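Long-range contacts in lectin (Colocasia esculenta, PDB 5T1X), which binds mannose as a GNA-related plant lectin and agglutinates rabbit erythrocytes: residues F23-Q28 against C51-T56; G2-L7 against L18-F23. All blocks are in the same frame, centred on the assembly; numbering follows the deposited sequence.

Contact 1 of 2, residues F23-Q28 against C51-T56; sequences FDLVMQ and CKLTLT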
loop_
_atom_site.group_PDB
_atom_site.type_symbol
_atom_site.label_atom_id
_atom_site.label_comp_id
_atom_site.label_asym_id
_atom_site.label_seq_id
_atom_site.Cartn_x
_atom_site.Cartn_y
_atom_site.Cartn_z
ATOM N N PHE A 23 10.236 12.528 2.856
ATOM C CA PHE A 23 10.183 11.567 3.956
ATOM C C PHE A 23 10.972 10.327 3.600
ATOM O O PHE A 23 10.718 9.694 2.571
ATOM C CB PHE A 23 8.726 11.269 4.315
ATOM C CG PHE A 23 7.995 12.556 4.631
ATOM C CD1 PHE A 23 8.242 13.245 5.816
ATOM C CD2 PHE A 23 7.105 13.110 3.717
ATOM C CE1 PHE A 23 7.586 14.451 6.093
ATOM C CE2 PHE A 23 6.447 14.314 3.999
ATOM C CZ PHE A 23 6.684 14.969 5.188
ATOM N N ASP A 24 11.984 10.027 4.435
ATOM C CA ASP A 24 12.947 8.958 4.201
ATOM C C ASP A 24 13.088 8.036 5.416
ATOM O O ASP A 24 13.672 8.426 6.433
ATOM C CB ASP A 24 14.305 9.600 3.845
ATOM C CG ASP A 24 15.374 8.666 3.324
ATOM O OD1 ASP A 24 15.081 7.464 3.152
ATOM O OD2 ASP A 24 16.509 9.146 3.067
ATOM N N LEU A 25 12.576 6.802 5.287
ATOM C CA LEU A 25 12.663 5.784 6.332
ATOM C C LEU A 25 13.926 4.985 6.107
ATOM O O LEU A 25 14.080 4.370 5.052
ATOM C CB LEU A 25 11.420 4.868 6.323
ATOM C CG LEU A 25 11.387 3.789 7.407
ATOM C CD1 LEU A 25 10.946 4.359 8.771
ATOM C CD2 LEU A 25 10.491 2.642 6.996
ATOM N N VAL A 26 14.843 5.005 7.089
ATOM C CA VAL A 26 16.116 4.309 6.954
ATOM C C VAL A 26 16.303 3.263 8.074
ATOM O O VAL A 26 16.210 3.594 9.262
ATOM C CB VAL A 26 17.318 5.299 6.910
ATOM C CG1 VAL A 26 18.611 4.582 6.527
ATOM C CG2 VAL A 26 17.059 6.466 5.956
ATOM N N MET A 27 16.582 2.006 7.678
ATOM C CA MET A 27 16.938 0.931 8.610
ATOM C C MET A 27 18.445 1.041 8.729
ATOM O O MET A 27 19.163 0.572 7.856
ATOM C CB MET A 27 16.450 -0.445 8.101
ATOM C CG MET A 27 16.894 -1.628 8.966
ATOM S SD MET A 27 16.106 -1.685 10.590
ATOM C CE MET A 27 17.398 -0.956 11.602
ATOM N N GLN A 28 18.927 1.761 9.732
ATOM C CA GLN A 28 20.348 2.096 9.803
ATOM C C GLN A 28 21.253 0.975 10.304
ATOM O O GLN A 28 20.789 0.043 10.962
ATOM C CB GLN A 28 20.560 3.340 10.659
ATOM C CG GLN A 28 19.814 4.541 10.102
ATOM C CD GLN A 28 19.957 5.810 10.901
ATOM O OE1 GLN A 28 19.724 6.888 10.374
ATOM N NE2 GLN A 28 20.309 5.730 12.181
ATOM N N CYS A 51 21.314 -5.136 11.142
ATOM C CA CYS A 51 19.880 -5.133 11.471
ATOM C C CYS A 51 19.001 -4.985 10.244
ATOM O O CYS A 51 19.354 -4.288 9.292
ATOM C CB CYS A 51 19.557 -4.068 12.511
ATOM S SG CYS A 51 20.412 -4.320 14.089
ATOM N N LYS A 52 17.832 -5.649 10.290
ATOM C CA LYS A 52 16.852 -5.692 9.200
ATOM C C LYS A 52 15.439 -5.471 9.719
ATOM O O LYS A 52 15.128 -5.855 10.849
ATOM C CB LYS A 52 16.927 -7.067 8.503
ATOM C CG LYS A 52 18.254 -7.369 7.799
ATOM C CD LYS A 52 18.457 -8.869 7.597
ATOM C CE LYS A 52 19.755 -9.199 6.894
ATOM N NZ LYS A 52 20.946 -8.913 7.739
ATOM N N LEU A 53 14.571 -4.896 8.872
ATOM C CA LEU A 53 13.167 -4.656 9.188
ATOM C C LEU A 53 12.314 -5.654 8.434
ATOM O O LEU A 53 12.504 -5.844 7.232
ATOM C CB LEU A 53 12.757 -3.208 8.828
ATOM C CG LEU A 53 11.311 -2.789 9.130
ATOM C CD1 LEU A 53 11.027 -2.748 10.633
ATOM C CD2 LEU A 53 11.005 -1.437 8.518
ATOM N N THR A 54 11.393 -6.313 9.146
ATOM C CA THR A 54 10.462 -7.272 8.555
ATOM C C THR A 54 9.044 -6.955 9.039
ATOM O O THR A 54 8.849 -6.170 9.976
ATOM C CB THR A 54 10.850 -8.735 8.858
ATOM O OG1 THR A 54 10.973 -8.926 10.266
ATOM C CG2 THR A 54 12.110 -9.191 8.111
ATOM N N LEU A 55 8.061 -7.557 8.384
ATOM C CA LEU A 55 6.655 -7.383 8.725
ATOM C C LEU A 55 6.046 -8.768 8.828
ATOM O O LEU A 55 6.107 -9.530 7.866
ATOM C CB LEU A 55 5.967 -6.504 7.664
ATOM C CG LEU A 55 4.468 -6.195 7.819
ATOM C CD1 LEU A 55 4.195 -5.353 9.054
ATOM C CD2 LEU A 55 3.959 -5.458 6.595
ATOM N N THR A 56 5.538 -9.128 10.011
ATOM C CA THR A 56 4.969 -10.466 10.237
ATOM C C THR A 56 3.630 -10.641 9.514
ATOM O O THR A 56 3.031 -9.668 9.041
ATOM C CB THR A 56 4.810 -10.777 11.739
ATOM O OG1 THR A 56 3.711 -10.047 12.290
ATOM C CG2 THR A 56 6.069 -10.523 12.533
#
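Met27 and Lys52 bring the two backbones nearest, their CA atoms 6.6 Å apart, where strands 23-27 and 52-55 face each other at 110° with axes 8.1 Å apart and no hydrogen bond between them. The strands belong to different antiparallel sheets; side chains of one segment meet side chains and backbone of the other, and Met27 carries most of the contact. Its CG is anti to the backbone N (chi1 175°) and lies 3.6 Å from Cys51 O, a carbonyl hydrogen-bonded to Thr14. The chain then bends twice. SD comes up to the opposite backbone, 3.9 Å from Lys52 C, and also rests 4.1 Å from Leu53 CB. CE turns back to Cys51 and meets its CB at 3.9 Å. Cys51 directs its sulfur elsewhere, into the disulfide with Cys31, which ties this segment to the mannose-binding loop that begins at Gln28. Two residues before Met27, Leu25 touches Leu53 more loosely through single methyls, CD2 to CD2 at 4.4 Å. The pairs fill part of the interior of the beta-prism II fold of this bulb-type lectin domain, chain 1 of the mature protein, in which three antiparallel sheets surround a common core. Leu33 and Leu35 of strand 33-36 pack on Leu25, while Leu12 of strand 11-12 and Ile63 of strand 61-64 both pack on Met27 and Leu53.

Contact 2 of 2, residues G2-L7 against L18-F23; sequences GTNYLL and LKNGDF
Leu18 packs its side chain against the backbone bend of Gly2-Leu6. CB passes 4.1 Å from Thr3 O, and CG is anti to the carbonyl carbon (chi1 -64°), from where the two methyls part. CD1 reaches the backbone of Tyr5, 4.0 Å from its carbonyl carbon, and lightly touches Leu6 CB. CD2 faces two carbonyl oxygens that lie to the same side of it, 3.5 Å from Tyr5 O and 3.6 Å from Gly2 O. Tyr5 O also receives a weak hydrogen bond from Gly2 N that closes the bend, and Gly2 CA lies over the centre of one face of the Tyr5 ring. The meeting is one between sheets of the beta-prism II fold: within this chain, strands 5-7 and 16-20 are outermost in two different antiparallel sheets, the latter leading through the type II' turn Asn20-Phe23 into the next strand of its hairpin. A single direct hydrogen bond crosses the gap, from Lys19 N to Thr3 O at 2.9 Å, nearly straight (162°) and in the carbonyl plane; Leu18 CA adds a CA-H...O contact to the same oxygen. Beside it, Asn4 CB lies 3.6 Å from Lys19 O, and a water accepts from Asn4 ND2 and donates to that carbonyl. Tyr5 N is buried here without a partner in the model. Asn4 ND2 is also bonded to Asn7 of the neighbouring subunit, while Asn20 ND2 binds Leu87 O of its own chain and Thr5 OG1 of the neighbouring subunit. Tyr5 OH likewise crosses the interface, to Asp94 N of the neighbouring subunit.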
loop_
_atom_site.group_PDB
_atom_site.type_symbol
_atom_site.label_atom_id
_atom_site.label_comp_id
_atom_site.label_asym_id
_atom_site.label_seq_id
_atom_site.Cartn_x
_atom_site.Cartn_y
_atom_site.Cartn_z
ATOM N N GLY A 2 8.982 -2.506 -2.222
ATOM C CA GLY A 2 8.499 -1.356 -2.977
ATOM C C GLY A 2 9.391 -0.169 -2.680
ATOM O O GLY A 2 10.163 -0.215 -1.721
ATOM N N THR A 3 9.297 0.907 -3.471
ATOM C CA THR A 3 10.100 2.099 -3.168
ATOM C C THR A 3 9.587 2.782 -1.901
ATOM O O THR A 3 10.351 3.439 -1.202
ATOM C CB THR A 3 10.074 3.098 -4.335
ATOM O OG1 THR A 3 8.712 3.440 -4.620
ATOM C CG2 THR A 3 10.761 2.562 -5.574
ATOM N N ASN A 4 8.292 2.606 -1.609
ATOM C CA ASN A 4 7.609 3.264 -0.492
ATOM C C ASN A 4 6.742 2.286 0.330
ATOM O O ASN A 4 5.864 2.721 1.074
ATOM C CB ASN A 4 6.739 4.394 -1.060
ATOM C CG ASN A 4 5.861 3.933 -2.197
ATOM O OD1 ASN A 4 5.596 2.733 -2.367
ATOM N ND2 ASN A 4 5.463 4.864 -3.052
ATOM N N TYR A 5 6.970 0.974 0.185
ATOM C CA TYR A 5 6.239 -0.003 0.989
ATOM C C TYR A 5 7.075 -1.232 1.263
ATOM O O TYR A 5 8.017 -1.534 0.525
ATOM C CB TYR A 5 4.895 -0.420 0.343
ATOM C CG TYR A 5 5.034 -1.224 -0.936
ATOM C CD1 TYR A 5 5.298 -2.590 -0.899
ATOM C CD2 TYR A 5 4.828 -0.634 -2.182
ATOM C CE1 TYR A 5 5.443 -3.333 -2.073
ATOM C CE2 TYR A 5 4.921 -1.378 -3.358
ATOM C CZ TYR A 5 5.235 -2.726 -3.298
ATOM O OH TYR A 5 5.353 -3.474 -4.448
ATOM N N LEU A 6 6.686 -1.950 2.321
ATOM C CA LEU A 6 7.234 -3.221 2.755
ATOM C C LEU A 6 6.063 -4.168 2.972
ATOM O O LEU A 6 5.182 -3.871 3.778
ATOM C CB LEU A 6 8.060 -3.034 4.051
ATOM C CG LEU A 6 8.571 -4.296 4.746
ATOM C CD1 LEU A 6 9.786 -4.832 4.062
ATOM C CD2 LEU A 6 8.919 -4.020 6.203
ATOM N N LEU A 7 6.031 -5.288 2.235
ATOM C CA LEU A 7 4.954 -6.273 2.393
ATOM C C LEU A 7 5.371 -7.343 3.383
ATOM O O LEU A 7 6.571 -7.618 3.525
ATOM C CB LEU A 7 4.596 -6.936 1.048
ATOM C CG LEU A 7 4.224 -6.036 -0.126
ATOM C CD1 LEU A 7 3.971 -6.858 -1.370
ATOM C CD2 LEU A 7 3.034 -5.140 0.204
ATOM N N LEU A 18 12.983 3.339 2.469
ATOM C CA LEU A 18 11.634 3.560 1.951
ATOM C C LEU A 18 11.544 5.063 1.804
ATOM O O LEU A 18 12.004 5.763 2.707
ATOM C CB LEU A 18 10.504 3.008 2.824
ATOM C CG LEU A 18 10.386 1.495 3.045
ATOM C CD1 LEU A 18 9.073 1.190 3.729
ATOM C CD2 LEU A 18 10.455 0.701 1.735
ATOM N N LYS A 19 11.040 5.588 0.673
ATOM C CA LYS A 19 11.020 7.042 0.522
ATOM C C LYS A 19 9.765 7.502 -0.182
ATOM O O LYS A 19 9.335 6.886 -1.155
ATOM C CB LYS A 19 12.275 7.528 -0.244
ATOM C CG LYS A 19 12.465 9.046 -0.290
ATOM C CD LYS A 19 13.809 9.420 -0.901
ATOM C CE LYS A 19 14.054 10.909 -0.984
ATOM N NZ LYS A 19 14.245 11.528 0.357
ATOM N N ASN A 20 9.194 8.613 0.297
ATOM C CA ASN A 20 8.053 9.241 -0.361
ATOM C C ASN A 20 8.247 10.757 -0.209
ATOM O O ASN A 20 8.076 11.295 0.884
ATOM C CB ASN A 20 6.707 8.731 0.173
ATOM C CG ASN A 20 5.554 9.071 -0.746
ATOM O OD1 ASN A 20 5.629 9.982 -1.577
ATOM N ND2 ASN A 20 4.441 8.386 -0.584
ATOM N N GLY A 21 8.699 11.405 -1.291
ATOM C CA GLY A 21 9.022 12.828 -1.281
ATOM C C GLY A 21 10.191 13.088 -0.347
ATOM O O GLY A 21 11.193 12.378 -0.406
ATOM N N ASP A 22 10.034 14.040 0.587
ATOM C CA ASP A 22 11.090 14.406 1.542
ATOM C C ASP A 22 11.209 13.424 2.710
ATOM O O ASP A 22 12.175 13.494 3.478
ATOM C CB ASP A 22 10.841 15.824 2.092
ATOM C CG ASP A 22 10.889 16.938 1.059
ATOM O OD1 ASP A 22 11.576 16.767 0.028
ATOM O OD2 ASP A 22 10.283 18.001 1.310
ATOM N N PHE A 23 10.236 12.528 2.856
ATOM C CA PHE A 23 10.183 11.567 3.956
ATOM C C PHE A 23 10.972 10.327 3.600
ATOM O O PHE A 23 10.718 9.694 2.571
ATOM C CB PHE A 23 8.726 11.269 4.315
ATOM C CG PHE A 23 7.995 12.556 4.631
ATOM C CD1 PHE A 23 8.242 13.245 5.816
ATOM C CD2 PHE A 23 7.105 13.110 3.717
ATOM C CE1 PHE A 23 7.586 14.451 6.093
ATOM C CE2 PHE A 23 6.447 14.314 3.999
ATOM C CZ PHE A 23 6.684 14.969 5.188
HETATM O O HOH W 1 7.263 7.249 -3.213
#

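From the N terminus, contact 2 comes first: residues 2-7 meet 18-23, closing a short loop that holds strand 11-12 and the start of strand 16-20. Contact 1 opens where contact 2 ends, at the shared Phe23, and closes a longer loop through the mannose-binding residues and strands 33-36 and 40-41. The two loops therefore follow in series, neither nesting nor crossing. Within one sheet the hairpin of strands 16-20 and 23-27 links them through a backbone hydrogen bond, Leu25 N to Leu18 O at 2.8 Å. Contact 2 joins this sheet to that of strand 5-7, contact 1 to that of strand 52-55, and Leu6 packing on Leu53 completes the triangle of sheets.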